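Local coordinates for protein methyl-coenzyme M reductase gamma subunit (Methermicoccus shengliensis DSM 18856, PDB 7NKG) that serves as a subunit of methyl-coenzyme M reductase, the nickel enzyme that forms methane from methyl-coenzyme M, and helps line the pocket of its cofactor, factor 430, at residues Asn11-Gln16 with Asp219-Arg224; Thr38-His43 with Val192-Lys197; Tyr100-Tyr105 with Glu132-Met137. All coordinates share one frame; numbering follows the deposited sequence. Where two conformers were deposited one is given.

The three contacts lie one within another along the chain. Contact 1 joins the start of helix 13-23, near the N-terminus, with the loop before helix 227-245. Contact 2 lies within that span, linking helix 34-41 to strand 193-201; contact 3, innermost in sequence, pairs helix 99-109 with helix 128-140, and its centre is about 4 Å from the centre of the chain. Contacts 1 and 2, on opposite sides of that point, have centres about 37 Å apart; from the centre of contact 3 theirs lie about 22 and 20 Å away. Contact 3 thus joins helices in the buried middle, while the others tie outlying segments together. Thr-38 OG1 and Glu-132 OE2, 2.9 Å apart, probably share a hydrogen bond between contacts 2 and 3.

Contact 1: residues Asn11-Gln16 with Asp219-Arg224; sequences NTSVAQ and DNVPFR
Thr-12, Ser-13 and Val-14, where the first helix begins, are met almost entirely by one side chain of the loop, Val-221. Just before it, Asn-220 is tied through ND2 to Ala-210 O, and together with Val-221 it faces Arg-217 as a classic beta bulge. Val-221 then sets its two methyls on different residues. With CG1 anti to the backbone N (chi1 172°), that methyl lies 3.6 Å from Thr-12 CB and touches OG1 of the same residue. The other methyl, CG2, comes to 3.5 Å from Ser-13 OG, while Val-14 CG2 fits against Val-221 CB at 3.7 Å. No hydrogen bond crosses between the segments, and the two valines slide past each other in opposite directions. A glycine here would probably open a gap beside Thr-12 and Val-14 and strip the helix start of its main apolar cover from this loop. That start is capped by Thr-12, the N-cap residue, whose OG1 accepts a weak bond from Ala-15 N at 3.5 Å (N-H...O 167°) and also has a hydrogen bond with Asp-226 OD2. After Val-221 the loop leaves the helix: Pro-222 and Phe-223 both point away from it. In the fold, this loop runs from helix 206-212 past the N-terminus of helix 13-23 and on to helix 227-245, where Phe-223 packs on Val-229 and Val-230.

Contact 2: residues Thr38-His43 with Val192-Lys197; sequences TAILGH and VPLDRK
Ala-39, near the end of the short helix 34-41, and Leu-194, near the start of a strand, supply most of the surface that this contact buries; Arg-196 adds a flank. Leu-194 points at the last turn of the helix and divides its two methyls between neighbouring residues. CD2 rests 3.4 Å from Ala-39 O, on the backbone rather than on a side chain, and shields that peptide oxygen from one side. CD1 turns to the apolar side chains, 4.0 Å from Ile-40 CG2 and 4.3 Å from Ala-39 CB. The carbonyl beneath CD2 also takes a weak bond from the N of Gly-42, the residue at which the chain leaves the helix.

The strand in question, 193-201, is an outermost strand, within this chain, of a three-stranded antiparallel sheet, and Leu-194 is bonded through its backbone to Asp-186 on the adjoining strand. Helix 34-41 packs against the beginning of this edge strand. Gln-189 NE2, in the connection between those two strands, hydrogen-bonds to Leu-41 O.

Beyond Leu-194 the chain rounds a corner at Asp-195 and Arg-196, and the arginine returns toward the helix. A bend at chi3 (68°) swings its guanidinium across Ala-39, whose methyl covers one face of the planar group, with CB 3.8 Å from Arg-196 NE. The aliphatic CD of Arg-196 touches the same methyl. The charged end goes to Asp-36, nearer the start of the same helix, through a salt bridge from NH1. Ile-40 sends its longer branch away from the strand, and its side chain touches Met-185, Ile-32 and Ile-139.

Contact 3: residues Tyr100-Tyr105 with Glu132-Met137; sequences YWRSYY and EVYGKM
Tyr-105 lays the CD2-CE2 side of its ring against the ring of Tyr-134, with CE2 and Tyr-134 CE1 3.9 Å apart. Tyr-134 CE1 sits at the edge of the Tyr-105 ring, near its plane, and the two side chains cross at a slant. Both tyrosines hold CG anti to the backbone N (chi1 165° for Tyr-105), which sends the rings out from their helices into the space between. These rings span a wide interface: the axes of the two short segments approach no closer than 12.3 Å and run at 131° to each other.

The helices are the two of a beta-alpha-beta-beta-alpha-beta unit whose four antiparallel strands follow the order 2-3-1-4, the ferredoxin-like topology. Tyr-134 also packs on Gln-122 and Val-124 of that sheet, so it fills the layer between helix and strands.

At its hydroxyl, Tyr-134 is joined to Arg-102 through a water. Arg-102 NH1 donates to the water at 2.9 Å, in the plane of the guanidinium, and the water donates to Tyr-134 OH at 3.0 Å; NH2 of the arginine forms a salt bridge with Asp-90. Factor 430 is bound about 12 Å from the side chain of Arg-102. Met-137 CB lies 4.3 Å from Tyr-105 CZ, while the tyrosine hydroxyl bonds to His-110 NE2.

Contact 1: residues Asn11-Gln16 with Asp219-Arg224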
loop_
_atom_site.group_PDB
_atom_site.type_symbol
_atom_site.label_atom_id
_atom_site.label_comp_id
_atom_site.label_asym_id
_atom_site.label_seq_id
_atom_site.Cartn_x
_atom_site.Cartn_y
_atom_site.Cartn_z
ATOM N N ASN C 11 -33.430 -25.146 -32.287
ATOM C CA ASN C 11 -34.048 -25.599 -33.534
ATOM C C ASN C 11 -34.506 -24.459 -34.464
ATOM O O ASN C 11 -35.108 -24.749 -35.502
ATOM C CB ASN C 11 -35.240 -26.507 -33.211
ATOM C CG ASN C 11 -36.359 -25.836 -32.450
ATOM O OD1 ASN C 11 -36.262 -24.684 -32.020
ATOM N ND2 ASN C 11 -37.469 -26.543 -32.281
ATOM N N THR C 12 -34.272 -23.189 -34.104
ATOM C CA THR C 12 -34.679 -22.072 -34.965
ATOM C C THR C 12 -33.634 -21.854 -36.075
ATOM O O THR C 12 -32.527 -22.414 -35.997
ATOM C CB THR C 12 -34.858 -20.788 -34.129
ATOM O OG1 THR C 12 -33.583 -20.345 -33.651
ATOM C CG2 THR C 12 -35.872 -20.949 -32.998
ATOM N N SER C 13 -33.936 -20.978 -37.073
ATOM C CA SER C 13 -32.976 -20.641 -38.127
ATOM C C SER C 13 -31.681 -20.072 -37.506
ATOM O O SER C 13 -30.597 -20.377 -37.986
ATOM C CB SER C 13 -33.568 -19.603 -39.075
ATOM O OG SER C 13 -33.847 -18.397 -38.373
ATOM N N VAL C 14 -31.790 -19.295 -36.412
ATOM C CA VAL C 14 -30.623 -18.727 -35.744
ATOM C C VAL C 14 -29.711 -19.848 -35.230
ATOM O O VAL C 14 -28.508 -19.799 -35.458
ATOM C CB VAL C 14 -31.046 -17.791 -34.595
ATOM C CG1 VAL C 14 -29.838 -17.345 -33.766
ATOM C CG2 VAL C 14 -31.797 -16.577 -35.128
ATOM N N ALA C 15 -30.275 -20.853 -34.549
ATOM C CA ALA C 15 -29.492 -21.984 -34.035
ATOM C C ALA C 15 -28.888 -22.779 -35.194
ATOM O O ALA C 15 -27.726 -23.192 -35.117
ATOM C CB ALA C 15 -30.367 -22.893 -33.185
ATOM N N GLN C 16 -29.651 -22.964 -36.281
ATOM C CA GLN C 16 -29.138 -23.681 -37.449
ATOM C C GLN C 16 -27.959 -22.935 -38.076
ATOM O O GLN C 16 -26.963 -23.562 -38.439
ATOM C CB GLN C 16 -30.245 -23.876 -38.484
ATOM C CG GLN C 16 -31.319 -24.856 -38.006
ATOM C CD GLN C 16 -32.609 -24.766 -38.795
ATOM O OE1 GLN C 16 -32.697 -24.105 -39.840
ATOM N NE2 GLN C 16 -33.640 -25.443 -38.306
ATOM N N ASP C 219 -38.092 -9.120 -33.165
ATOM C CA ASP C 219 -38.834 -8.856 -34.407
ATOM C C ASP C 219 -38.417 -9.767 -35.569
ATOM O O ASP C 219 -38.756 -9.482 -36.719
ATOM C CB ASP C 219 -38.747 -7.373 -34.791
ATOM C CG ASP C 219 -37.345 -6.841 -34.997
ATOM O OD1 ASP C 219 -36.392 -7.663 -35.016
ATOM O OD2 ASP C 219 -37.192 -5.607 -35.098
ATOM N N ASN C 220 -37.671 -10.853 -35.292
ATOM C CA ASN C 220 -37.290 -11.808 -36.326
ATOM C C ASN C 220 -37.443 -13.213 -35.713
ATOM O O ASN C 220 -38.508 -13.811 -35.860
ATOM C CB ASN C 220 -35.880 -11.519 -36.885
ATOM C CG ASN C 220 -35.463 -12.532 -37.925
ATOM O OD1 ASN C 220 -36.276 -12.948 -38.766
ATOM N ND2 ASN C 220 -34.204 -12.950 -37.910
ATOM N N VAL C 221 -36.429 -13.705 -34.970
ATOM C CA VAL C 221 -36.459 -14.989 -34.296
ATOM C C VAL C 221 -36.139 -14.646 -32.847
ATOM O O VAL C 221 -34.970 -14.403 -32.535
ATOM C CB VAL C 221 -35.424 -15.957 -34.890
ATOM C CG1 VAL C 221 -35.324 -17.224 -34.048
ATOM C CG2 VAL C 221 -35.767 -16.296 -36.341
ATOM N N PRO C 222 -37.150 -14.493 -31.973
ATOM C CA PRO C 222 -36.850 -14.100 -30.590
ATOM C C PRO C 222 -36.013 -15.135 -29.851
ATOM O O PRO C 222 -36.218 -16.349 -30.002
ATOM C CB PRO C 222 -38.231 -13.951 -29.944
ATOM C CG PRO C 222 -39.193 -13.814 -31.093
ATOM C CD PRO C 222 -38.606 -14.641 -32.187
ATOM N N PHE C 223 -35.089 -14.665 -29.018
ATOM C CA PHE C 223 -34.259 -15.537 -28.177
ATOM C C PHE C 223 -35.155 -16.426 -27.288
ATOM O O PHE C 223 -34.921 -17.624 -27.163
ATOM C CB PHE C 223 -33.350 -14.668 -27.286
ATOM C CG PHE C 223 -32.604 -15.437 -26.224
ATOM C CD1 PHE C 223 -31.676 -16.405 -26.570
ATOM C CD2 PHE C 223 -32.793 -15.158 -24.882
ATOM C CE1 PHE C 223 -30.958 -17.084 -25.595
ATOM C CE2 PHE C 223 -32.087 -15.852 -23.904
ATOM C CZ PHE C 223 -31.166 -16.801 -24.266
ATOM N N ARG C 224 -36.210 -15.812 -26.732
ATOM C CA ARG C 224 -37.198 -16.475 -25.876
ATOM C C ARG C 224 -37.824 -17.708 -26.570
ATOM O O ARG C 224 -38.189 -18.666 -25.889
ATOM C CB ARG C 224 -38.319 -15.473 -25.547
ATOM C CG ARG C 224 -39.249 -15.860 -24.409
ATOM C CD ARG C 224 -40.471 -14.962 -24.432
ATOM N NE ARG C 224 -40.172 -13.562 -24.099
ATOM C CZ ARG C 224 -40.080 -13.070 -22.863
ATOM N NH1 ARG C 224 -40.186 -13.871 -21.805
ATOM N NH2 ARG C 224 -39.846 -11.779 -22.674
#

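Contact 2: residues Thr38-His43 with Val192-Lys197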
loop_
_atom_site.group_PDB
_atom_site.type_symbol
_atom_site.label_atom_id
_atom_site.label_comp_id
_atom_site.label_asym_id
_atom_site.label_seq_id
_atom_site.Cartn_x
_atom_site.Cartn_y
_atom_site.Cartn_z
ATOM N N THR C 38 -5.196 -8.458 -49.600
ATOM C CA THR C 38 -3.995 -7.911 -48.960
ATOM C C THR C 38 -4.106 -6.400 -48.813
ATOM O O THR C 38 -3.737 -5.855 -47.770
ATOM C CB THR C 38 -2.764 -8.286 -49.771
ATOM O OG1 THR C 38 -2.704 -9.713 -49.860
ATOM C CG2 THR C 38 -1.474 -7.787 -49.153
ATOM N N ALA C 39 -4.635 -5.720 -49.845
ATOM C CA ALA C 39 -4.778 -4.270 -49.798
ATOM C C ALA C 39 -5.697 -3.842 -48.624
ATOM O O ALA C 39 -5.323 -2.955 -47.852
ATOM C CB ALA C 39 -5.345 -3.753 -51.123
ATOM N N ILE C 40 -6.883 -4.467 -48.482
ATOM C CA ILE C 40 -7.826 -4.054 -47.431
ATOM C C ILE C 40 -7.335 -4.438 -46.022
ATOM O O ILE C 40 -7.662 -3.720 -45.071
ATOM C CB ILE C 40 -9.290 -4.514 -47.703
ATOM C CG1 ILE C 40 -9.406 -6.063 -47.691
ATOM C CG2 ILE C 40 -9.749 -3.918 -49.054
ATOM C CD1 ILE C 40 -10.781 -6.647 -47.906
ATOM N N LEU C 41 -6.492 -5.486 -45.880
ATOM C CA LEU C 41 -5.947 -5.805 -44.543
ATOM C C LEU C 41 -4.849 -4.788 -44.089
ATOM O O LEU C 41 -4.714 -4.551 -42.889
ATOM C CB LEU C 41 -5.481 -7.264 -44.465
ATOM C CG LEU C 41 -6.552 -8.326 -44.784
ATOM C CD1 LEU C 41 -5.991 -9.719 -44.624
ATOM C CD2 LEU C 41 -7.812 -8.181 -43.890
ATOM N N GLY C 42 -4.149 -4.146 -45.030
ATOM C CA GLY C 42 -3.174 -3.099 -44.731
ATOM C C GLY C 42 -1.896 -3.494 -44.017
ATOM O O GLY C 42 -1.254 -2.633 -43.411
ATOM N N HIS C 43 -1.480 -4.761 -44.117
ATOM C CA HIS C 43 -0.268 -5.240 -43.435
ATOM C C HIS C 43 0.981 -5.131 -44.302
ATOM O O HIS C 43 2.088 -5.014 -43.767
ATOM C CB HIS C 43 -0.453 -6.693 -43.004
ATOM C CG HIS C 43 -1.655 -6.894 -42.134
ATOM N ND1 HIS C 43 -1.929 -6.034 -41.085
ATOM C CD2 HIS C 43 -2.611 -7.849 -42.179
ATOM C CE1 HIS C 43 -3.051 -6.477 -40.542
ATOM N NE2 HIS C 43 -3.482 -7.582 -41.143
ATOM N N VAL C 192 -6.581 3.845 -43.766
ATOM C CA VAL C 192 -5.604 4.469 -44.660
ATOM C C VAL C 192 -6.151 4.392 -46.076
ATOM O O VAL C 192 -6.378 3.277 -46.558
ATOM C CB VAL C 192 -4.216 3.790 -44.584
ATOM C CG1 VAL C 192 -3.227 4.445 -45.556
ATOM C CG2 VAL C 192 -3.666 3.857 -43.175
ATOM N N PRO C 193 -6.315 5.521 -46.800
ATOM C CA PRO C 193 -6.795 5.423 -48.189
ATOM C C PRO C 193 -5.963 4.504 -49.059
ATOM O O PRO C 193 -4.734 4.516 -48.956
ATOM C CB PRO C 193 -6.724 6.864 -48.699
ATOM C CG PRO C 193 -6.792 7.699 -47.475
ATOM C CD PRO C 193 -6.106 6.929 -46.398
ATOM N N LEU C 194 -6.629 3.665 -49.857
ATOM C CA LEU C 194 -5.962 2.771 -50.792
ATOM C C LEU C 194 -5.810 3.464 -52.137
ATOM O O LEU C 194 -6.589 4.374 -52.459
ATOM C CB LEU C 194 -6.794 1.510 -51.013
ATOM C CG LEU C 194 -7.059 0.617 -49.809
ATOM C CD1 LEU C 194 -7.955 -0.516 -50.201
ATOM C CD2 LEU C 194 -5.784 0.063 -49.258
ATOM N N ASP C 195 -4.853 2.989 -52.952
ATOM C CA ASP C 195 -4.715 3.497 -54.321
ATOM C C ASP C 195 -5.616 2.694 -55.300
ATOM O O ASP C 195 -5.409 2.737 -56.517
ATOM C CB ASP C 195 -3.241 3.507 -54.762
ATOM C CG ASP C 195 -2.531 2.173 -54.839
ATOM O OD1 ASP C 195 -3.151 1.146 -54.499
ATOM O OD2 ASP C 195 -1.339 2.161 -55.218
ATOM N N ARG C 196 -6.659 2.015 -54.771
ATOM C CA ARG C 196 -7.587 1.209 -55.547
ATOM C C ARG C 196 -8.971 1.217 -54.879
ATOM O O ARG C 196 -9.114 1.562 -53.698
ATOM C CB ARG C 196 -7.067 -0.248 -55.617
ATOM C CG ARG C 196 -7.126 -1.000 -54.257
ATOM C CD ARG C 196 -6.700 -2.438 -54.383
ATOM N NE ARG C 196 -5.270 -2.556 -54.681
ATOM C CZ ARG C 196 -4.696 -3.580 -55.310
ATOM N NH1 ARG C 196 -5.422 -4.621 -55.712
ATOM N NH2 ARG C 196 -3.388 -3.581 -55.533
ATOM N N LYS C 197 -9.967 0.786 -55.634
ATOM C CA LYS C 197 -11.316 0.582 -55.144
ATOM C C LYS C 197 -11.500 -0.932 -55.122
ATOM O O LYS C 197 -11.206 -1.596 -56.126
ATOM C CB LYS C 197 -12.352 1.221 -56.087
ATOM C CG LYS C 197 -12.521 2.705 -55.864
ATOM C CD LYS C 197 -13.476 3.373 -56.851
ATOM C CE LYS C 197 -14.799 2.655 -57.178
ATOM N NZ LYS C 197 -15.901 3.569 -57.608
#

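Contact 3: residues Tyr100-Tyr105 with Glu132-Met137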
loop_
_atom_site.group_PDB
_atom_site.type_symbol
_atom_site.label_atom_id
_atom_site.label_comp_id
_atom_site.label_asym_id
_atom_site.label_seq_id
_atom_site.Cartn_x
_atom_site.Cartn_y
_atom_site.Cartn_z
ATOM N N TYR C 100 -19.233 -13.816 -31.133
ATOM C CA TYR C 100 -18.832 -15.127 -30.598
ATOM C C TYR C 100 -18.779 -16.192 -31.695
ATOM O O TYR C 100 -17.849 -16.999 -31.698
ATOM C CB TYR C 100 -19.721 -15.617 -29.431
ATOM C CG TYR C 100 -19.329 -14.992 -28.102
ATOM C CD1 TYR C 100 -18.123 -15.312 -27.488
ATOM C CD2 TYR C 100 -20.095 -13.991 -27.536
ATOM C CE1 TYR C 100 -17.707 -14.661 -26.326
ATOM C CE2 TYR C 100 -19.695 -13.340 -26.378
ATOM C CZ TYR C 100 -18.489 -13.656 -25.787
ATOM O OH TYR C 100 -18.104 -12.916 -24.684
ATOM N N TRP C 101 -19.701 -16.141 -32.656
ATOM C CA TRP C 101 -19.749 -17.171 -33.703
ATOM C C TRP C 101 -18.641 -16.986 -34.768
ATOM O O TRP C 101 -18.201 -17.999 -35.331
ATOM C CB TRP C 101 -21.164 -17.320 -34.279
ATOM C CG TRP C 101 -21.904 -18.384 -33.509
ATOM C CD1 TRP C 101 -21.916 -19.718 -33.801
ATOM C CD2 TRP C 101 -22.426 -18.264 -32.169
ATOM N NE1 TRP C 101 -22.451 -20.432 -32.754
ATOM C CE2 TRP C 101 -22.804 -19.559 -31.750
ATOM C CE3 TRP C 101 -22.667 -17.180 -31.309
ATOM C CZ2 TRP C 101 -23.381 -19.804 -30.501
ATOM C CZ3 TRP C 101 -23.263 -17.419 -30.082
ATOM C CH2 TRP C 101 -23.624 -18.716 -29.691
ATOM N N ARG C 102 -18.104 -15.762 -34.977
ATOM C CA ARG C 102 -16.915 -15.618 -35.845
ATOM C C ARG C 102 -15.727 -16.290 -35.088
ATOM O O ARG C 102 -14.938 -16.990 -35.701
ATOM C CB ARG C 102 -16.554 -14.157 -36.125
ATOM C CG ARG C 102 -17.439 -13.460 -37.141
ATOM C CD ARG C 102 -16.737 -12.217 -37.667
ATOM N NE ARG C 102 -17.559 -11.396 -38.570
ATOM C CZ ARG C 102 -17.626 -11.512 -39.900
ATOM N NH1 ARG C 102 -16.942 -12.470 -40.534
ATOM N NH2 ARG C 102 -18.394 -10.686 -40.605
ATOM N N SER C 103 -15.634 -16.097 -33.749
ATOM C CA SER C 103 -14.573 -16.721 -32.969
ATOM C C SER C 103 -14.719 -18.251 -32.942
ATOM O O SER C 103 -13.714 -18.937 -33.074
ATOM C CB SER C 103 -14.535 -16.160 -31.551
ATOM O OG SER C 103 -14.127 -14.803 -31.570
ATOM N N TYR C 104 -15.955 -18.786 -32.820
ATOM C CA TYR C 104 -16.142 -20.251 -32.834
ATOM C C TYR C 104 -15.787 -20.806 -34.206
ATOM O O TYR C 104 -15.129 -21.856 -34.301
ATOM C CB TYR C 104 -17.590 -20.651 -32.493
ATOM C CG TYR C 104 -18.094 -20.174 -31.146
ATOM C CD1 TYR C 104 -17.234 -20.043 -30.061
ATOM C CD2 TYR C 104 -19.414 -19.790 -30.975
ATOM C CE1 TYR C 104 -17.689 -19.587 -28.831
ATOM C CE2 TYR C 104 -19.871 -19.286 -29.762
ATOM C CZ TYR C 104 -19.007 -19.186 -28.688
ATOM O OH TYR C 104 -19.473 -18.691 -27.486
ATOM N N TYR C 105 -16.165 -20.088 -35.288
ATOM C CA TYR C 105 -15.788 -20.509 -36.641
ATOM C C TYR C 105 -14.247 -20.639 -36.753
ATOM O O TYR C 105 -13.756 -21.636 -37.263
ATOM C CB TYR C 105 -16.308 -19.509 -37.703
ATOM C CG TYR C 105 -15.643 -19.716 -39.047
ATOM C CD1 TYR C 105 -15.962 -20.812 -39.837
ATOM C CD2 TYR C 105 -14.561 -18.934 -39.436
ATOM C CE1 TYR C 105 -15.282 -21.071 -41.020
ATOM C CE2 TYR C 105 -13.854 -19.204 -40.597
ATOM C CZ TYR C 105 -14.200 -20.290 -41.374
ATOM O OH TYR C 105 -13.504 -20.559 -42.530
ATOM N N GLU C 132 -4.597 -14.548 -43.727
ATOM C CA GLU C 132 -5.181 -14.225 -45.028
ATOM C C GLU C 132 -6.088 -15.363 -45.501
ATOM O O GLU C 132 -7.149 -15.088 -46.062
ATOM C CB GLU C 132 -4.102 -13.968 -46.084
ATOM C CG GLU C 132 -3.380 -12.652 -45.863
ATOM C CD GLU C 132 -2.732 -12.106 -47.109
ATOM O OE1 GLU C 132 -2.362 -12.920 -47.983
ATOM O OE2 GLU C 132 -2.598 -10.865 -47.213
ATOM N N VAL C 133 -5.722 -16.630 -45.234
ATOM C CA VAL C 133 -6.581 -17.770 -45.583
ATOM C C VAL C 133 -7.904 -17.643 -44.801
ATOM O O VAL C 133 -8.977 -17.794 -45.388
ATOM C CB VAL C 133 -5.892 -19.123 -45.306
ATOM C CG1 VAL C 133 -6.868 -20.296 -45.445
ATOM C CG2 VAL C 133 -4.693 -19.322 -46.227
ATOM N N TYR C 134 -7.814 -17.314 -43.500
ATOM C CA TYR C 134 -8.988 -17.084 -42.670
ATOM C C TYR C 134 -9.764 -15.862 -43.214
ATOM O O TYR C 134 -10.982 -15.938 -43.360
ATOM C CB TYR C 134 -8.588 -16.873 -41.179
ATOM C CG TYR C 134 -9.659 -16.160 -40.383
ATOM C CD1 TYR C 134 -10.799 -16.829 -39.966
ATOM C CD2 TYR C 134 -9.597 -14.789 -40.167
ATOM C CE1 TYR C 134 -11.838 -16.163 -39.343
ATOM C CE2 TYR C 134 -10.646 -14.106 -39.573
ATOM C CZ TYR C 134 -11.761 -14.798 -39.149
ATOM O OH TYR C 134 -12.796 -14.133 -38.538
ATOM N N GLY C 135 -9.067 -14.751 -43.454
ATOM C CA GLY C 135 -9.660 -13.502 -43.930
ATOM C C GLY C 135 -10.480 -13.678 -45.191
ATOM O O GLY C 135 -11.592 -13.150 -45.288
ATOM N N LYS C 136 -9.975 -14.480 -46.136
ATOM C CA LYS C 136 -10.686 -14.762 -47.390
ATOM C C LYS C 136 -12.037 -15.434 -47.084
ATOM O O LYS C 136 -13.057 -14.994 -47.588
ATOM C CB LYS C 136 -9.818 -15.654 -48.288
ATOM C CG LYS C 136 -10.368 -15.830 -49.690
ATOM C CD LYS C 136 -9.470 -16.766 -50.509
ATOM C CE LYS C 136 -9.904 -16.885 -51.950
ATOM N NZ LYS C 136 -9.762 -15.595 -52.689
ATOM N N MET C 137 -12.047 -16.469 -46.237
ATOM C CA MET C 137 -13.298 -17.145 -45.879
ATOM C C MET C 137 -14.209 -16.207 -45.088
ATOM O O MET C 137 -15.415 -16.231 -45.294
ATOM C CB MET C 137 -13.008 -18.418 -45.083
ATOM C CG MET C 137 -12.336 -19.493 -45.917
ATOM S SD MET C 137 -11.710 -20.832 -44.902
ATOM C CE MET C 137 -10.748 -21.718 -46.090
HETATM O O HOH W 1 -15.504 -14.851 -39.731
#